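Local coordinates for cystathionine beta-lyase family protein, YNBB B.subtilis ortholog (Clostridium acetobutylicum, PDB 3HVY) that probably acts as a pyridoxal-phosphate-dependent lyase of the methionine gamma-lyase family, related to cystathionine beta-lyases and possibly involved in aluminium resistance, at residues 161-164 with 165-168; 208-211 with 212-215; 323-326 with 327-330. All coordinates share one frame; numbering follows the deposited sequence.

Contact 1 of 3, residues 161-164 with 165-168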
loop_
_atom_site.group_PDB
_atom_site.type_symbol
_atom_site.label_atom_id
_atom_site.label_comp_id
_atom_site.label_asym_id
_atom_site.label_seq_id
_atom_site.Cartn_x
_atom_site.Cartn_y
_atom_site.Cartn_z
ATOM N N LYS D 161 -29.553 30.653 -20.063
ATOM C CA LYS D 161 -30.190 29.360 -19.933
ATOM C C LYS D 161 -29.897 28.516 -21.192
ATOM O O LYS D 161 -29.592 29.040 -22.248
ATOM C CB LYS D 161 -31.702 29.559 -19.731
ATOM N N VAL D 162 -29.941 27.204 -21.049
ATOM C CA VAL D 162 -29.769 26.316 -22.187
ATOM C C VAL D 162 -30.831 26.656 -23.247
ATOM O O VAL D 162 -32.022 26.754 -22.933
ATOM C CB VAL D 162 -29.891 24.864 -21.753
ATOM C CG1 VAL D 162 -29.982 23.964 -22.967
ATOM C CG2 VAL D 162 -28.688 24.504 -20.849
ATOM N N ASP D 163 -30.378 26.847 -24.483
ATOM C CA ASP D 163 -31.227 27.223 -25.605
ATOM C C ASP D 163 -31.834 25.963 -26.196
ATOM O O ASP D 163 -31.426 25.453 -27.253
ATOM C CB ASP D 163 -30.390 27.962 -26.639
ATOM C CG ASP D 163 -31.216 28.514 -27.777
ATOM O OD1 ASP D 163 -32.467 28.336 -27.810
ATOM O OD2 ASP D 163 -30.582 29.096 -28.684
ATOM N N ILE D 164 -32.818 25.467 -25.476
ATOM C CA ILE D 164 -33.453 24.232 -25.794
ATOM C C ILE D 164 -34.084 24.243 -27.182
ATOM O O ILE D 164 -34.112 23.221 -27.844
ATOM C CB ILE D 164 -34.458 23.850 -24.664
ATOM C CG1 ILE D 164 -34.652 22.326 -24.590
ATOM C CG2 ILE D 164 -35.775 24.533 -24.891
ATOM C CD1 ILE D 164 -33.356 21.488 -24.583
ATOM N N ASN D 165 -34.545 25.393 -27.667
ATOM C CA ASN D 165 -35.074 25.428 -29.007
ATOM C C ASN D 165 -34.029 25.232 -30.095
ATOM O O ASN D 165 -34.316 24.607 -31.099
ATOM C CB ASN D 165 -35.866 26.717 -29.274
ATOM C CG ASN D 165 -37.232 26.731 -28.558
ATOM O OD1 ASN D 165 -37.717 25.714 -28.041
ATOM N ND2 ASN D 165 -37.850 27.906 -28.530
ATOM N N THR D 166 -32.838 25.785 -29.931
ATOM C CA THR D 166 -31.772 25.545 -30.907
ATOM C C THR D 166 -31.288 24.087 -30.856
ATOM O O THR D 166 -31.024 23.470 -31.895
ATOM C CB THR D 166 -30.593 26.481 -30.655
ATOM O OG1 THR D 166 -31.071 27.815 -30.811
ATOM C CG2 THR D 166 -29.483 26.234 -31.645
ATOM N N VAL D 167 -31.243 23.518 -29.659
ATOM C CA VAL D 167 -30.880 22.108 -29.493
ATOM C C VAL D 167 -31.818 21.209 -30.316
ATOM O O VAL D 167 -31.377 20.315 -31.056
ATOM C CB VAL D 167 -30.972 21.677 -28.036
ATOM C CG1 VAL D 167 -30.721 20.133 -27.921
ATOM C CG2 VAL D 167 -29.954 22.435 -27.175
ATOM N N LYS D 168 -33.110 21.492 -30.222
ATOM C CA LYS D 168 -34.136 20.753 -30.959
ATOM C C LYS D 168 -34.022 20.937 -32.443
ATOM O O LYS D 168 -34.135 19.962 -33.200
ATOM C CB LYS D 168 -35.533 21.154 -30.462
ATOM C CG LYS D 168 -35.786 20.517 -29.116
ATOM C CD LYS D 168 -37.001 21.093 -28.432
ATOM C CE LYS D 168 -38.271 20.332 -28.712
ATOM N NZ LYS D 168 -39.327 20.778 -27.757
HETATM O O HOH W 1 -34.646 28.154 -26.391
#

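Contact 2 of 3, residues 208-211 with 212-215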
loop_
_atom_site.group_PDB
_atom_site.type_symbol
_atom_site.label_atom_id
_atom_site.label_comp_id
_atom_site.label_asym_id
_atom_site.label_seq_id
_atom_site.Cartn_x
_atom_site.Cartn_y
_atom_site.Cartn_z
ATOM N N GLU D 208 -38.573 14.658 -26.751
ATOM C CA GLU D 208 -39.728 14.970 -27.590
ATOM C C GLU D 208 -39.395 14.762 -29.073
ATOM O O GLU D 208 -40.281 14.582 -29.888
ATOM C CB GLU D 208 -40.188 16.419 -27.350
ATOM C CG GLU D 208 -40.868 16.620 -25.993
ATOM C CD GLU D 208 -41.161 18.088 -25.659
ATOM O OE1 GLU D 208 -40.604 19.007 -26.313
ATOM O OE2 GLU D 208 -41.935 18.309 -24.706
ATOM N N VAL D 209 -38.117 14.822 -29.427
ATOM C CA VAL D 209 -37.716 14.705 -30.815
ATOM C C VAL D 209 -36.873 13.467 -31.100
ATOM O O VAL D 209 -36.843 12.995 -32.209
ATOM C CB VAL D 209 -36.895 15.944 -31.228
ATOM C CG1 VAL D 209 -36.398 15.852 -32.716
ATOM C CG2 VAL D 209 -37.743 17.168 -31.064
ATOM N N ASN D 210 -36.157 12.955 -30.105
ATOM C CA ASN D 210 -35.173 11.925 -30.353
ATOM C C ASN D 210 -34.883 11.141 -29.097
ATOM O O ASN D 210 -34.257 11.659 -28.179
ATOM C CB ASN D 210 -33.879 12.581 -30.889
ATOM C CG ASN D 210 -32.806 11.577 -31.288
ATOM O OD1 ASN D 210 -32.707 10.484 -30.740
ATOM N ND2 ASN D 210 -31.980 11.961 -32.246
ATOM N N GLU D 211 -35.288 9.875 -29.102
ATOM C CA GLU D 211 -35.098 8.963 -27.993
ATOM C C GLU D 211 -33.818 8.138 -28.090
ATOM O O GLU D 211 -33.534 7.355 -27.203
ATOM C CB GLU D 211 -36.294 8.023 -27.878
ATOM C CG GLU D 211 -37.567 8.755 -27.468
ATOM C CD GLU D 211 -38.817 7.893 -27.553
ATOM O OE1 GLU D 211 -38.728 6.643 -27.477
ATOM O OE2 GLU D 211 -39.897 8.490 -27.706
ATOM N N ASN D 212 -33.022 8.326 -29.139
ATOM C CA ASN D 212 -31.808 7.539 -29.305
ATOM C C ASN D 212 -30.490 8.265 -29.043
ATOM O O ASN D 212 -29.492 7.622 -28.693
ATOM C CB ASN D 212 -31.775 6.957 -30.713
ATOM C CG ASN D 212 -32.918 6.015 -30.950
ATOM O OD1 ASN D 212 -33.050 5.017 -30.251
ATOM N ND2 ASN D 212 -33.783 6.357 -31.884
ATOM N N VAL D 213 -30.473 9.586 -29.231
ATOM C CA VAL D 213 -29.245 10.360 -28.988
ATOM C C VAL D 213 -28.777 10.106 -27.551
ATOM O O VAL D 213 -29.580 10.080 -26.632
ATOM C CB VAL D 213 -29.460 11.879 -29.302
ATOM C CG1 VAL D 213 -30.568 12.481 -28.379
ATOM C CG2 VAL D 213 -28.167 12.643 -29.188
ATOM N N ILE D 214 -27.475 9.868 -27.376
ATOM C CA ILE D 214 -26.919 9.641 -26.051
ATOM C C ILE D 214 -26.865 10.932 -25.254
ATOM O O ILE D 214 -26.266 11.903 -25.668
ATOM C CB ILE D 214 -25.466 9.018 -26.147
ATOM C CG1 ILE D 214 -25.524 7.754 -27.038
ATOM C CG2 ILE D 214 -24.902 8.773 -24.743
ATOM C CD1 ILE D 214 -24.160 7.128 -27.440
ATOM N N VAL D 215 -27.491 10.963 -24.097
ATOM C CA VAL D 215 -27.362 12.120 -23.228
ATOM C C VAL D 215 -26.317 11.831 -22.136
ATOM O O VAL D 215 -26.518 10.979 -21.246
ATOM C CB VAL D 215 -28.702 12.530 -22.646
ATOM C CG1 VAL D 215 -28.483 13.593 -21.557
ATOM C CG2 VAL D 215 -29.637 12.986 -23.764
HETATM O O HOH W 2 -34.318 8.707 -32.911
#

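Contact 3 of 3, residues 323-326 with 327-330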
loop_
_atom_site.group_PDB
_atom_site.type_symbol
_atom_site.label_atom_id
_atom_site.label_comp_id
_atom_site.label_asym_id
_atom_site.label_seq_id
_atom_site.Cartn_x
_atom_site.Cartn_y
_atom_site.Cartn_z
ATOM N N LEU D 323 -22.251 34.101 -5.985
ATOM C CA LEU D 323 -23.112 33.244 -6.760
ATOM C C LEU D 323 -22.720 31.802 -6.581
ATOM O O LEU D 323 -21.556 31.467 -6.764
ATOM C CB LEU D 323 -23.023 33.608 -8.217
ATOM C CG LEU D 323 -24.139 33.050 -9.087
ATOM C CD1 LEU D 323 -25.462 33.789 -8.729
ATOM C CD2 LEU D 323 -23.763 33.284 -10.525
ATOM N N PRO D 324 -23.688 30.937 -6.246
ATOM C CA PRO D 324 -25.087 31.250 -5.982
ATOM C C PRO D 324 -25.267 31.992 -4.667
ATOM O O PRO D 324 -24.298 32.102 -3.871
ATOM C CB PRO D 324 -25.749 29.858 -5.855
ATOM C CG PRO D 324 -24.764 28.913 -6.439
ATOM C CD PRO D 324 -23.424 29.493 -6.166
ATOM N N LYS D 325 -26.496 32.472 -4.421
ATOM C CA LYS D 325 -26.804 33.148 -3.162
ATOM C C LYS D 325 -26.984 32.081 -2.111
ATOM O O LYS D 325 -27.204 30.942 -2.446
ATOM C CB LYS D 325 -28.056 33.997 -3.287
ATOM C CG LYS D 325 -27.937 35.029 -4.402
ATOM C CD LYS D 325 -26.800 35.966 -4.247
ATOM C CE LYS D 325 -26.704 36.777 -5.576
ATOM N NZ LYS D 325 -25.882 37.923 -5.335
ATOM N N TYR D 326 -26.866 32.465 -0.857
ATOM C CA TYR D 326 -26.953 31.540 0.250
ATOM C C TYR D 326 -28.201 30.704 0.286
ATOM O O TYR D 326 -28.169 29.573 0.726
ATOM C CB TYR D 326 -26.803 32.309 1.567
ATOM C CG TYR D 326 -27.990 33.063 2.066
ATOM C CD1 TYR D 326 -28.434 34.209 1.414
ATOM C CD2 TYR D 326 -28.643 32.681 3.235
ATOM C CE1 TYR D 326 -29.474 34.936 1.877
ATOM C CE2 TYR D 326 -29.700 33.440 3.737
ATOM C CZ TYR D 326 -30.105 34.559 3.054
ATOM O OH TYR D 326 -31.127 35.336 3.495
ATOM N N ASN D 327 -29.295 31.265 -0.204
ATOM C CA ASN D 327 -30.552 30.577 -0.212
ATOM C C ASN D 327 -30.956 30.047 -1.548
ATOM O O ASN D 327 -32.081 29.634 -1.673
ATOM C CB ASN D 327 -31.657 31.396 0.439
ATOM C CG ASN D 327 -32.042 32.602 -0.376
ATOM O OD1 ASN D 327 -31.334 32.993 -1.294
ATOM N ND2 ASN D 327 -33.155 33.203 -0.038
ATOM N N ASP D 328 -30.058 30.081 -2.547
ATOM C CA ASP D 328 -30.237 29.320 -3.780
ATOM C C ASP D 328 -29.859 27.896 -3.477
ATOM O O ASP D 328 -28.722 27.629 -3.087
ATOM C CB ASP D 328 -29.284 29.787 -4.889
ATOM C CG ASP D 328 -29.662 31.133 -5.455
ATOM O OD1 ASP D 328 -30.871 31.432 -5.529
ATOM O OD2 ASP D 328 -28.758 31.873 -5.866
ATOM N N LYS D 329 -30.797 26.981 -3.628
ATOM C CA LYS D 329 -30.533 25.575 -3.321
ATOM C C LYS D 329 -29.508 25.006 -4.336
ATOM O O LYS D 329 -29.583 25.215 -5.534
ATOM C CB LYS D 329 -31.823 24.739 -3.255
ATOM C CG LYS D 329 -32.853 25.224 -2.140
ATOM C CD LYS D 329 -32.263 25.243 -0.705
ATOM C CE LYS D 329 -33.323 25.446 0.398
ATOM N NZ LYS D 329 -33.790 26.839 0.564
ATOM N N ARG D 330 -28.500 24.347 -3.784
ATOM C CA ARG D 330 -27.342 23.922 -4.527
ATOM C C ARG D 330 -27.468 22.613 -5.298
ATOM O O ARG D 330 -28.282 21.728 -4.983
ATOM C CB ARG D 330 -26.159 23.831 -3.553
ATOM C CG ARG D 330 -25.928 25.087 -2.700
ATOM C CD ARG D 330 -25.867 26.284 -3.543
ATOM N NE ARG D 330 -25.800 27.594 -2.852
ATOM C CZ ARG D 330 -24.658 28.211 -2.562
ATOM N NH1 ARG D 330 -23.509 27.626 -2.792
ATOM N NH2 ARG D 330 -24.661 29.414 -2.019
#

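Contact 1 of 3, residues 161-164 with 165-168
Asp163 caps the first turn of helix 164-173 by reaching forward to Thr166, and its two carboxylate oxygens both take part. Followed outward, the side chain leaves CB with CG anti to its own backbone N (chi1 -174°), which puts CG beside the carbonyl carbon, where both oxygens can reach Thr166. CG then lies 3.1 Å from Thr166 OG1. Of the two oxygens, OD1 accepts from the backbone of Thr166, a weak N-cap bond of 3.3 Å between Thr166 N and Asp163 OD1, although its N-H...O angle of 160° is good. The same OD1 takes a hydrogen bond from a water that also accepts from Asn165 N, so two amides of the opening turn are served, one directly and one through the water. OD2 receives the Thr166 hydroxyl at a short 2.5 Å (Thr166 OG1 to Asp163 OD2), approached from 54° out of the carboxylate plane. Both oxygens are thereby engaged, which should resist rotation about the CB-CG bond.

The backbone completes the start: Val167 N donates to Asp163 O at 3.1 Å and Lys168 N to Ile164 O at 3.1 Å. Immediately before the helix, an inverse gamma turn centred on Asp163 brings Ile164 N to Val162 O in a weak bond. Apolar contact is lighter, with Ile164 CD1 standing 4.2 Å from Val167 CB.

Outside the turn, Val162 and Ile164 lean on Ile202 of helix 196-207, and buried Val167 meets Ile122, just past strand 118-121. Lys168 ends in a salt bridge to Glu208, just beyond helix 196-207, while Asp163 and Thr166 touch Val155, just past strand 151-154, the outermost of the mixed sheet.

Contact 2 of 3, residues 208-211 with 212-215
The side-chain oxygen of Asn210 draws in the next part of the chain by accepting from two successive backbone amides, those of Asn212 and Val213. Asn212 N lies 2.7 Å from Asn210 OD1 and approaches nearly along the C=O axis, at a C=O...N angle of 165°; a side-chain oxygen held by the amide two residues on is the defining bond of an Asx turn. Val213 N is 2.8 Å from Asn210 OD1 but comes from a different direction, 46° above the carbonyl plane. The amide reaches them with CG anti to the backbone N (chi1 -176°).

A water adds a third, weak donation to Asn210 OD1, and in turn accepts from Asn212 ND2 at 2.6 Å, linking the two asparagine side chains. The contacts also support the orientation given to the Asn210 amide: its oxygen faces two N-H groups, whereas ND2 turns to the Val213 side chain, 3.9 Å from Val213 CB. Val213 CG1 likewise packs against Asn210 CG at 3.8 Å, so the buried valine's hydrocarbon borders the amide.

Two backbone carbonyls, Asn210 O in the turn and Val213 O just after it, share Arg207 NH1 as donor, at the end of helix 196-207. Beyond the turn, Ile214 pairs with Lys178 and Ile180 of the adjoining parallel strand, and Val215 N is taken by Asp236 OD2.

The chemistry therefore implies a turn held by one doubly gripped neutral acceptor and a bridging arginine: the amides of Asn212 and Val213, just before strand 214-218, are satisfied by the Asn210 side chain, and the donors would be expected to polarise the Asn210 carbonyl.

Contact 3 of 3, residues 323-326 with 327-330
Lys325 O is the acceptor on which two donors converge, Asp328 N and Arg330 NH2, each at 3.0 Å and reaching it from opposite faces of its carbonyl plane. The first bond closes a type I beta turn from Lys325 to Asp328. Asp328 answers in the reverse direction: its OD2 accepts from Lys325 N at 2.8 Å, with the donor 38° above the carboxylate plane, so both ends of the turn are tied to each other twice.

The Arg330 side chain curls back to make its bond. Arg330 NE donates to Asp328 O at 2.9 Å, in the guanidinium plane, while Pro324 CB lies 3.7 Å above one guanidinium face, toward its rim. At the turn's corner, Asn327 CB sits over the Tyr326 ring, 4.1 Å from its centroid, in a CH-pi contact. With Tyr326 CG between its backbone N and carbonyl carbon (chi1 78°), the ring lies nearly parallel to the Asn327 amide, 10° between the planes.

The next shell fixes these groups. Gln335 ties the arginine to the proline, accepting from Arg330 NH1 and donating to Pro324 O, and Arg313 of helix 287-317 makes a cation-pi contact with Tyr326. Lys325 NZ is salt-bridged to Asp321.

A cis peptide before Pro324 leads into this type I beta turn, whose last residue also accepts through its side chain from the first residue's N, in the connection between antiparallel strands 321-323 and 334-338.

Overall arrangement
Contacts 1 and 2 belong to the same region around the mixed sheet, with centres about 14 Å apart, and the Lys168-Glu208 salt bridge joins them. Both also involve helix 196-207, which lies against the first and leads into the second. Contact 3 stands apart: its centre is about 24 Å from that of contact 1 and 31 Å from that of contact 2, and it connects strands of the separate antiparallel sheet. Contacts 1 and 3 are surface contacts, while contact 2 is partly buried. Chemistry follows the element each one serves: a carboxylate caps a helix start, an amide oxygen gathers backbone donors before a strand, and an arginine and aspartate brace a strand-connecting turn.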